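Local structure of transaminase (Bacillus megaterium, 5G0A) at residues Glu373-Ile378 and Ala460-Leu465; Lys403-Phe408 and Met437-Arg442; Lys429-Gly434 and Ile454-Asp459. The protein catalyses, as an S-selective omega-transaminase, pyridoxal-5'-phosphate-dependent amino-group transfer, probably between amines and carbonyl compounds. One frame throughout, in Å; residues are numbered along the deposited sequence.

Interaction 1 (Glu373-Ile378 and Ala460-Leu465); sequences EKHKSI and ALDYAL
His375 is gripped by carboxylates through both ring nitrogens. On the Asp462 side its NE2 donates a short, nearly straight hydrogen bond to Asp462 OD1, 2.6 Å long with an N-H...O angle of 169°. The carboxylate carbon lies in plane at the ring edge, but the carboxylate itself stands almost perpendicular to the imidazole, at 88°. OD1 is met nearly along its C-O axis. On the other side ND1 hydrogen-bonds Glu469 OE2, just past the end of helix 451-468. Two acidic partners would be expected to favour the doubly protonated, charged imidazole. Asp462 is shared: Lys374 NZ forms a salt bridge to OD2 at 3.2 Å, on the syn side. The Lys374 chain bends at CG-CD (chi3 71°), which sets CE beside the Asp462 carboxylate. Nearer the backbone, Lys374 CG lies over one face of the His375 ring, toward its rim. The opposite face takes a CH-pi contact from Leu465 CB, 3.6 Å from the ring centroid. Leu465 then spreads its methyls. CD1 meets Ile378 CD1 at 3.6 Å, and CD2 meets Ser377 OG at 3.4 Å. That hydroxyl is hydrogen-bonded to Glu469 OE1. A type I turn from His375 to Ile378, closed by Ile378 N to His375 O, leads from helix 353-374 into strand 378-384. The contact is a His-carboxylate pair that fastens this helix-to-strand turn to helix 451-468, in the C-terminal part of a class-III aminotransferase.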
loop_
_atom_site.group_PDB
_atom_site.type_symbol
_atom_site.label_atom_id
_atom_site.label_comp_id
_atom_site.label_asym_id
_atom_site.label_seq_id
_atom_site.Cartn_x
_atom_site.Cartn_y
_atom_site.Cartn_z
ATOM N N GLU B 373 0.807 19.090 46.581
ATOM C CA GLU B 373 0.066 19.518 47.776
ATOM C C GLU B 373 -0.111 21.039 47.800
ATOM O O GLU B 373 -1.028 21.553 48.437
ATOM C CB GLU B 373 0.765 19.014 49.044
ATOM C CG GLU B 373 0.548 17.524 49.302
ATOM C CD GLU B 373 1.668 16.858 50.091
ATOM O OE1 GLU B 373 2.710 17.496 50.341
ATOM O OE2 GLU B 373 1.506 15.674 50.462
ATOM N N LYS B 374 0.762 21.740 47.075
ATOM C CA LYS B 374 0.757 23.202 47.017
ATOM C C LYS B 374 0.144 23.750 45.716
ATOM O O LYS B 374 -0.255 24.921 45.663
ATOM C CB LYS B 374 2.185 23.733 47.257
ATOM C CG LYS B 374 2.537 25.059 46.592
ATOM C CD LYS B 374 3.600 25.832 47.363
ATOM C CE LYS B 374 4.976 25.193 47.277
ATOM N NZ LYS B 374 5.998 25.979 48.024
ATOM N N HIS B 375 0.052 22.902 44.687
ATOM C CA HIS B 375 -0.424 23.319 43.369
ATOM C C HIS B 375 -1.519 22.430 42.804
ATOM O O HIS B 375 -1.249 21.317 42.351
ATOM C CB HIS B 375 0.733 23.348 42.361
ATOM C CG HIS B 375 1.742 24.413 42.628
ATOM N ND1 HIS B 375 1.484 25.748 42.408
ATOM C CD2 HIS B 375 3.016 24.342 43.077
ATOM C CE1 HIS B 375 2.555 26.456 42.717
ATOM N NE2 HIS B 375 3.498 25.627 43.130
ATOM N N LYS B 376 -2.744 22.952 42.779
ATOM C CA LYS B 376 -3.907 22.195 42.315
ATOM C C LYS B 376 -3.918 22.026 40.790
ATOM O O LYS B 376 -4.723 21.259 40.253
ATOM C CB LYS B 376 -5.206 22.828 42.837
ATOM C CG LYS B 376 -5.267 22.867 44.363
ATOM C CD LYS B 376 -6.557 23.462 44.907
ATOM C CE LYS B 376 -6.502 23.486 46.429
ATOM N NZ LYS B 376 -7.800 23.837 47.073
ATOM N N SER B 377 -3.012 22.729 40.106
ATOM C CA SER B 377 -2.794 22.548 38.666
ATOM C C SER B 377 -2.090 21.225 38.347
ATOM O O SER B 377 -2.060 20.802 37.186
ATOM C CB SER B 377 -1.989 23.713 38.082
ATOM O OG SER B 377 -0.679 23.750 38.632
ATOM N N ILE B 378 -1.512 20.590 39.363
ATOM C CA ILE B 378 -0.997 19.224 39.216
ATOM C C ILE B 378 -2.130 18.250 39.528
ATOM O O ILE B 378 -2.526 18.103 40.687
ATOM C CB ILE B 378 0.238 18.944 40.114
ATOM C CG1 ILE B 378 1.395 19.888 39.751
ATOM C CG2 ILE B 378 0.684 17.490 39.981
ATOM C CD1 ILE B 378 2.504 19.950 40.786
ATOM N N ALA B 460 11.934 26.377 40.038
ATOM C CA ALA B 460 11.502 27.079 38.835
ATOM C C ALA B 460 10.107 26.647 38.421
ATOM O O ALA B 460 9.334 27.459 37.931
ATOM C CB ALA B 460 12.489 26.861 37.691
ATOM N N LEU B 461 9.807 25.365 38.621
ATOM C CA LEU B 461 8.488 24.811 38.349
ATOM C C LEU B 461 7.456 25.406 39.326
ATOM O O LEU B 461 6.346 25.741 38.923
ATOM C CB LEU B 461 8.525 23.281 38.461
ATOM C CG LEU B 461 7.233 22.496 38.212
ATOM C CD1 LEU B 461 6.566 22.950 36.922
ATOM C CD2 LEU B 461 7.519 21.001 38.192
ATOM N N ASP B 462 7.849 25.527 40.594
ATOM C CA ASP B 462 7.015 26.120 41.654
ATOM C C ASP B 462 6.576 27.514 41.185
ATOM O O ASP B 462 5.382 27.787 41.053
ATOM C CB ASP B 462 7.832 26.187 42.954
ATOM C CG ASP B 462 6.974 26.373 44.225
ATOM O OD1 ASP B 462 5.725 26.402 44.161
ATOM O OD2 ASP B 462 7.589 26.472 45.305
ATOM N N TYR B 463 7.557 28.363 40.885
ATOM C CA TYR B 463 7.341 29.675 40.265
ATOM C C TYR B 463 6.429 29.640 39.032
ATOM O O TYR B 463 5.558 30.501 38.873
ATOM C CB TYR B 463 8.699 30.301 39.903
ATOM C CG TYR B 463 8.607 31.619 39.175
ATOM C CD1 TYR B 463 8.347 32.802 39.872
ATOM C CD2 TYR B 463 8.786 31.694 37.791
ATOM C CE1 TYR B 463 8.255 34.014 39.209
ATOM C CE2 TYR B 463 8.700 32.904 37.124
ATOM C CZ TYR B 463 8.439 34.059 37.839
ATOM O OH TYR B 463 8.342 35.264 37.191
ATOM N N ALA B 464 6.640 28.655 38.158
ATOM C CA ALA B 464 5.872 28.519 36.918
ATOM C C ALA B 464 4.395 28.206 37.172
ATOM O O ALA B 464 3.504 28.800 36.550
ATOM C CB ALA B 464 6.493 27.442 36.026
ATOM N N LEU B 465 4.150 27.261 38.075
ATOM C CA LEU B 465 2.797 26.818 38.397
ATOM C C LEU B 465 2.007 27.883 39.166
ATOM O O LEU B 465 0.788 27.968 39.029
ATOM C CB LEU B 465 2.832 25.491 39.162
ATOM C CG LEU B 465 3.316 24.264 38.372
ATOM C CD1 LEU B 465 3.452 23.057 39.281
ATOM C CD2 LEU B 465 2.412 23.935 37.189
#

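Interaction 2 (Lys403-Phe408 and Met437-Arg442); sequences KLDRNF and MPNTMR
Asp405 and Arg406 run beside Pro438 and Met437, with CA atoms of Asp405 and Pro438 6.3 Å apart, where a loop passes the lead-in to strand 440-443. No backbone-to-backbone hydrogen bond joins the two segments; side chains and one water make the polar links. Asn439 ND2 gives Asp405 OD1 a nearly straight hydrogen bond of 2.7 Å. The oxygen is met on its anti side, and carboxylate and amide are nearly coplanar. CG of Asp405 lies anti to the backbone N (chi1 -168°), on the Asn439 side. The ND2 group also bonds Val402 O. A water donates to Asp405 OD1, accepts from Asn439 N and bonds Thr440 OG1. Asp405 OD2 forms a salt bridge with Arg406 NH1 at 2.8 Å, though its hydrogen bond is bent and weak. Thr440 OG1 sits over one guanidinium face, 3.6 Å from Arg406 NH2. NE and NH2 bond Gly243 O and Ser244 O. Pro438 CD lies over a face of Phe408 in a CH-pi contact, 3.8 Å from the ring centroid. Met437 CE reaches the ring edge, 3.9 Å from Phe408 CE1. An alanine in place of Phe408 would probably leave Pro438 CD and Met437 CE without their aromatic partner and open a gap beside them. The contact fastens the loop between strand 387-392 and helix 418-427 to the start of strand 440-443, in the three-stranded sheet. Nearby, Asn407 OD1 bonds Asn225 ND2 of the second subunit. Asn439, the water and Arg406 share the Asp405 carboxylate, so its charge is probably well compensated and its orientation fixed.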
loop_
_atom_site.group_PDB
_atom_site.type_symbol
_atom_site.label_atom_id
_atom_site.label_comp_id
_atom_site.label_asym_id
_atom_site.label_seq_id
_atom_site.Cartn_x
_atom_site.Cartn_y
_atom_site.Cartn_z
ATOM N N LYS B 403 -8.264 20.334 24.786
ATOM C CA LYS B 403 -9.170 19.185 24.638
ATOM C C LYS B 403 -8.607 18.064 23.765
ATOM O O LYS B 403 -8.736 16.893 24.120
ATOM C CB LYS B 403 -10.541 19.614 24.100
ATOM C CG LYS B 403 -11.631 18.584 24.362
ATOM C CD LYS B 403 -12.807 18.706 23.406
ATOM C CE LYS B 403 -13.904 17.725 23.796
ATOM N NZ LYS B 403 -14.835 17.436 22.674
ATOM N N LEU B 404 -7.998 18.425 22.634
ATOM C CA LEU B 404 -7.394 17.437 21.721
ATOM C C LEU B 404 -6.245 16.660 22.356
ATOM O O LEU B 404 -5.882 15.591 21.865
ATOM C CB LEU B 404 -6.947 18.081 20.397
ATOM C CG LEU B 404 -7.936 18.200 19.224
ATOM C CD1 LEU B 404 -7.404 19.164 18.164
ATOM C CD2 LEU B 404 -8.264 16.847 18.593
ATOM N N ASP B 405 -5.693 17.189 23.452
ATOM C CA ASP B 405 -4.684 16.486 24.263
ATOM C C ASP B 405 -3.596 15.900 23.349
ATOM O O ASP B 405 -2.994 16.642 22.579
ATOM C CB ASP B 405 -5.341 15.433 25.166
ATOM C CG ASP B 405 -4.395 14.884 26.235
ATOM O OD1 ASP B 405 -3.709 15.679 26.923
ATOM O OD2 ASP B 405 -4.365 13.649 26.402
ATOM N N ARG B 406 -3.386 14.588 23.391
ATOM C CA ARG B 406 -2.273 13.980 22.667
ATOM C C ARG B 406 -2.554 13.863 21.164
ATOM O O ARG B 406 -1.688 13.421 20.397
ATOM C CB ARG B 406 -1.882 12.633 23.296
ATOM C CG ARG B 406 -1.259 12.746 24.693
ATOM C CD ARG B 406 -1.258 11.397 25.409
ATOM N NE ARG B 406 -0.649 11.479 26.735
ATOM C CZ ARG B 406 -1.302 11.762 27.862
ATOM N NH1 ARG B 406 -2.614 11.991 27.845
ATOM N NH2 ARG B 406 -0.643 11.807 29.020
ATOM N N ASN B 407 -3.756 14.275 20.750
ATOM C CA ASN B 407 -4.118 14.370 19.333
ATOM C C ASN B 407 -4.012 15.800 18.796
ATOM O O ASN B 407 -4.498 16.093 17.704
ATOM C CB ASN B 407 -5.518 13.772 19.065
ATOM C CG ASN B 407 -5.486 12.261 18.901
ATOM O OD1 ASN B 407 -4.485 11.703 18.458
ATOM N ND2 ASN B 407 -6.588 11.587 19.258
ATOM N N PHE B 408 -3.350 16.681 19.552
ATOM C CA PHE B 408 -3.126 18.064 19.105
ATOM C C PHE B 408 -2.116 18.099 17.957
ATOM O O PHE B 408 -1.484 17.083 17.656
ATOM C CB PHE B 408 -2.659 18.961 20.280
ATOM C CG PHE B 408 -1.150 19.059 20.422
ATOM C CD1 PHE B 408 -0.371 17.917 20.599
ATOM C CD2 PHE B 408 -0.513 20.303 20.379
ATOM C CE1 PHE B 408 1.010 18.013 20.710
ATOM C CE2 PHE B 408 0.868 20.405 20.506
ATOM C CZ PHE B 408 1.628 19.260 20.665
ATOM N N MET B 437 3.894 17.341 24.944
ATOM C CA MET B 437 2.442 17.308 24.805
ATOM C C MET B 437 1.876 18.523 25.542
ATOM O O MET B 437 2.516 19.044 26.459
ATOM C CB MET B 437 1.880 16.001 25.381
ATOM C CG MET B 437 2.277 14.748 24.606
ATOM S SD MET B 437 1.644 14.628 22.915
ATOM C CE MET B 437 3.092 14.994 21.920
ATOM N N PRO B 438 0.681 18.983 25.144
ATOM C CA PRO B 438 0.175 20.269 25.637
ATOM C C PRO B 438 -0.251 20.285 27.110
ATOM O O PRO B 438 -0.146 21.335 27.761
ATOM C CB PRO B 438 -1.024 20.545 24.718
ATOM C CG PRO B 438 -1.492 19.190 24.301
ATOM C CD PRO B 438 -0.251 18.346 24.191
ATOM N N ASN B 439 -0.726 19.150 27.629
ATOM C CA ASN B 439 -1.181 19.068 29.030
ATOM C C ASN B 439 -0.288 18.248 29.944
ATOM O O ASN B 439 -0.693 17.900 31.054
ATOM C CB ASN B 439 -2.585 18.444 29.109
ATOM C CG ASN B 439 -3.578 19.118 28.198
ATOM O OD1 ASN B 439 -3.791 20.329 28.281
ATOM N ND2 ASN B 439 -4.199 18.335 27.320
ATOM N N THR B 440 0.918 17.915 29.490
ATOM C CA THR B 440 1.704 16.937 30.211
ATOM C C THR B 440 3.155 17.331 30.182
ATOM O O THR B 440 3.740 17.477 29.119
ATOM C CB THR B 440 1.570 15.529 29.583
ATOM O OG1 THR B 440 0.190 15.276 29.251
ATOM C CG2 THR B 440 2.090 14.453 30.545
ATOM N N MET B 441 3.721 17.516 31.357
ATOM C CA MET B 441 5.144 17.740 31.483
ATOM C C MET B 441 5.881 16.438 31.308
ATOM O O MET B 441 5.390 15.398 31.724
ATOM C CB MET B 441 5.403 18.242 32.871
ATOM C CG MET B 441 4.407 19.319 33.192
ATOM S SD MET B 441 5.268 20.859 33.042
ATOM C CE MET B 441 5.947 20.724 34.686
ATOM N N ARG B 442 7.082 16.530 30.736
ATOM C CA ARG B 442 7.954 15.384 30.533
ATOM C C ARG B 442 9.332 15.842 31.001
ATOM O O ARG B 442 10.010 16.622 30.326
ATOM C CB ARG B 442 7.997 14.981 29.051
ATOM C CG ARG B 442 8.430 13.535 28.818
ATOM C CD ARG B 442 7.201 12.650 28.972
ATOM N NE ARG B 442 7.350 11.211 28.743
ATOM C CZ ARG B 442 7.542 10.317 29.712
ATOM N NH1 ARG B 442 7.696 10.719 30.976
ATOM N NH2 ARG B 442 7.586 9.022 29.421
HETATM O O HOH W 1 -1.088 16.364 26.905
#

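Interaction 3 (Lys429-Gly434 and Ile454-Asp459); sequences KGVLIG and IDKAMD
Val431 meets the helix with both its methyls. CG1 lies 4.0 Å from Ala457 CA and reaches the CB of that residue as well. With CG1 anti to the backbone N (chi1 175°), CG2 falls on the Lys456 side, 3.9 Å from Lys456 O and close to Lys456 CG. The two side chains run alongside one another, pointing opposite ways. Further along the strand segment, Ile433 CD1 meets Met458 CE at 4.1 Å. The two cross at about a right angle, and the Met458 chain is bent. Ala457 CB lies 4.4 Å from Ile433 CD1; this small residue probably leaves room for both branched side chains. At the outer end Lys456 is extended, and its CE passes 4.1 Å from Lys429 O. Its NZ bonds Tyr43 OH and donates to a water at 2.7 Å. That water in turn donates to Gly430 O at 2.9 Å. Beyond this shell, Gly430 and Leu432 pair through their backbones with Leu53. The helix packs on strand 431-432, which within this chain edges the mixed sheet with 38-40, 43-45 and 51-54. Met458 packs on Lys367 and Leu371 of helix 353-374, and Phe55 adjoins Ile433 and Ala457. Segment 429-434 meets helix 451-468 mainly through apolar packing, and its one water bridge lies at the partly exposed lysine end. The attachment probably rests on shape and burial more than on directed bonds.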
loop_
_atom_site.group_PDB
_atom_site.type_symbol
_atom_site.label_atom_id
_atom_site.label_comp_id
_atom_site.label_asym_id
_atom_site.label_seq_id
_atom_site.Cartn_x
_atom_site.Cartn_y
_atom_site.Cartn_z
ATOM N N LYS B 429 14.070 31.840 35.408
ATOM C CA LYS B 429 14.910 31.304 36.479
ATOM C C LYS B 429 16.135 30.530 35.966
ATOM O O LYS B 429 16.825 29.857 36.742
ATOM C CB LYS B 429 14.067 30.428 37.420
ATOM C CG LYS B 429 12.953 31.175 38.154
ATOM C CD LYS B 429 13.490 32.110 39.234
ATOM C CE LYS B 429 13.990 31.340 40.452
ATOM N NZ LYS B 429 14.586 32.220 41.505
ATOM N N GLY B 430 16.396 30.641 34.660
ATOM C CA GLY B 430 17.498 29.931 33.997
ATOM C C GLY B 430 17.332 28.417 33.936
ATOM O O GLY B 430 18.327 27.693 33.898
ATOM N N VAL B 431 16.083 27.943 33.949
ATOM C CA VAL B 431 15.782 26.511 33.927
ATOM C C VAL B 431 14.985 26.175 32.675
ATOM O O VAL B 431 14.069 26.917 32.288
ATOM C CB VAL B 431 15.029 26.040 35.203
ATOM C CG1 VAL B 431 14.611 24.574 35.094
ATOM C CG2 VAL B 431 15.900 26.231 36.445
ATOM N N LEU B 432 15.388 25.087 32.006
ATOM C CA LEU B 432 14.640 24.532 30.870
ATOM C C LEU B 432 13.827 23.353 31.377
ATOM O O LEU B 432 14.384 22.332 31.766
ATOM C CB LEU B 432 15.606 24.063 29.755
ATOM C CG LEU B 432 16.495 25.165 29.154
ATOM C CD1 LEU B 432 17.686 24.598 28.389
ATOM C CD2 LEU B 432 15.665 26.063 28.243
ATOM N N ILE B 433 12.511 23.493 31.386
ATOM C CA ILE B 433 11.627 22.430 31.882
ATOM C C ILE B 433 10.271 22.664 31.248
ATOM O O ILE B 433 9.907 23.814 30.991
ATOM C CB ILE B 433 11.560 22.402 33.439
ATOM C CG1 ILE B 433 11.001 21.072 33.957
ATOM C CG2 ILE B 433 10.773 23.599 33.984
ATOM C CD1 ILE B 433 11.340 20.763 35.411
ATOM N N GLY B 434 9.553 21.583 30.960
ATOM C CA GLY B 434 8.279 21.666 30.255
ATOM C C GLY B 434 7.845 20.314 29.736
ATOM O O GLY B 434 7.942 19.310 30.449
ATOM N N ILE B 454 18.255 19.377 41.027
ATOM C CA ILE B 454 16.839 18.999 41.189
ATOM C C ILE B 454 16.078 20.081 41.969
ATOM O O ILE B 454 15.009 20.525 41.552
ATOM C CB ILE B 454 16.667 17.612 41.857
ATOM C CG1 ILE B 454 17.156 16.501 40.923
ATOM C CG2 ILE B 454 15.206 17.382 42.269
ATOM C CD1 ILE B 454 17.370 15.170 41.627
ATOM N N ASP B 455 16.641 20.533 43.087
ATOM C CA ASP B 455 16.011 21.620 43.870
ATOM C C ASP B 455 15.795 22.889 43.049
ATOM O O ASP B 455 14.731 23.497 43.117
ATOM C CB ASP B 455 16.834 21.957 45.127
ATOM C CG ASP B 455 16.790 20.853 46.175
ATOM O OD1 ASP B 455 15.999 19.897 46.036
ATOM O OD2 ASP B 455 17.572 20.936 47.138
ATOM N N LYS B 456 16.801 23.273 42.265
ATOM C CA LYS B 456 16.706 24.452 41.402
ATOM C C LYS B 456 15.613 24.299 40.338
ATOM O O LYS B 456 14.867 25.235 40.056
ATOM C CB LYS B 456 18.073 24.757 40.768
ATOM C CG LYS B 456 18.074 25.914 39.774
ATOM C CD LYS B 456 19.492 26.338 39.417
ATOM C CE LYS B 456 19.529 27.159 38.132
ATOM N NZ LYS B 456 20.935 27.412 37.714
ATOM N N ALA B 457 15.522 23.110 39.746
ATOM C CA ALA B 457 14.525 22.863 38.727
ATOM C C ALA B 457 13.114 22.884 39.325
ATOM O O ALA B 457 12.196 23.483 38.756
ATOM C CB ALA B 457 14.808 21.541 38.017
ATOM N N MET B 458 12.958 22.264 40.489
ATOM C CA MET B 458 11.637 22.191 41.136
ATOM C C MET B 458 11.166 23.564 41.630
ATOM O O MET B 458 9.980 23.891 41.559
ATOM C CB MET B 458 11.646 21.168 42.263
ATOM C CG MET B 458 11.785 19.721 41.808
ATOM S SD MET B 458 10.416 19.113 40.810
ATOM C CE MET B 458 11.134 19.080 39.161
ATOM N N ASP B 459 12.108 24.365 42.111
ATOM C CA ASP B 459 11.854 25.777 42.402
ATOM C C ASP B 459 11.304 26.544 41.203
ATOM O O ASP B 459 10.318 27.275 41.328
ATOM C CB ASP B 459 13.123 26.457 42.919
ATOM C CG ASP B 459 13.180 26.511 44.429
ATOM O OD1 ASP B 459 12.367 27.252 45.024
ATOM O OD2 ASP B 459 14.045 25.830 45.023
HETATM O O HOH W 2 20.761 28.445 35.217
#

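Interactions 1 and 3 share helix 451-468 and lie about 12 Å apart, centre to centre. Interaction 2 is about 18 Å from interaction 1 and 21 Å from interaction 3. In chain order 373-378 comes first, then 403-408, 429-434, 437-442, 454-459 and 460-465. Interaction 1 therefore spans the other two, whose segments alternate. All three touch: Ala460 packs on Val431, Leu461 on Met441, and Arg442 N probably hydrogen-bonds Gly434 O. Strands 378-384 and 440-443 are the edges of one antiparallel three-stranded sheet, while 431-432 belongs to another. The helix touches residues of both sheets and so probably joins them. The side chain of Met437, in interaction 2, is about 11 Å from a bound pyridoxal-5'-phosphate.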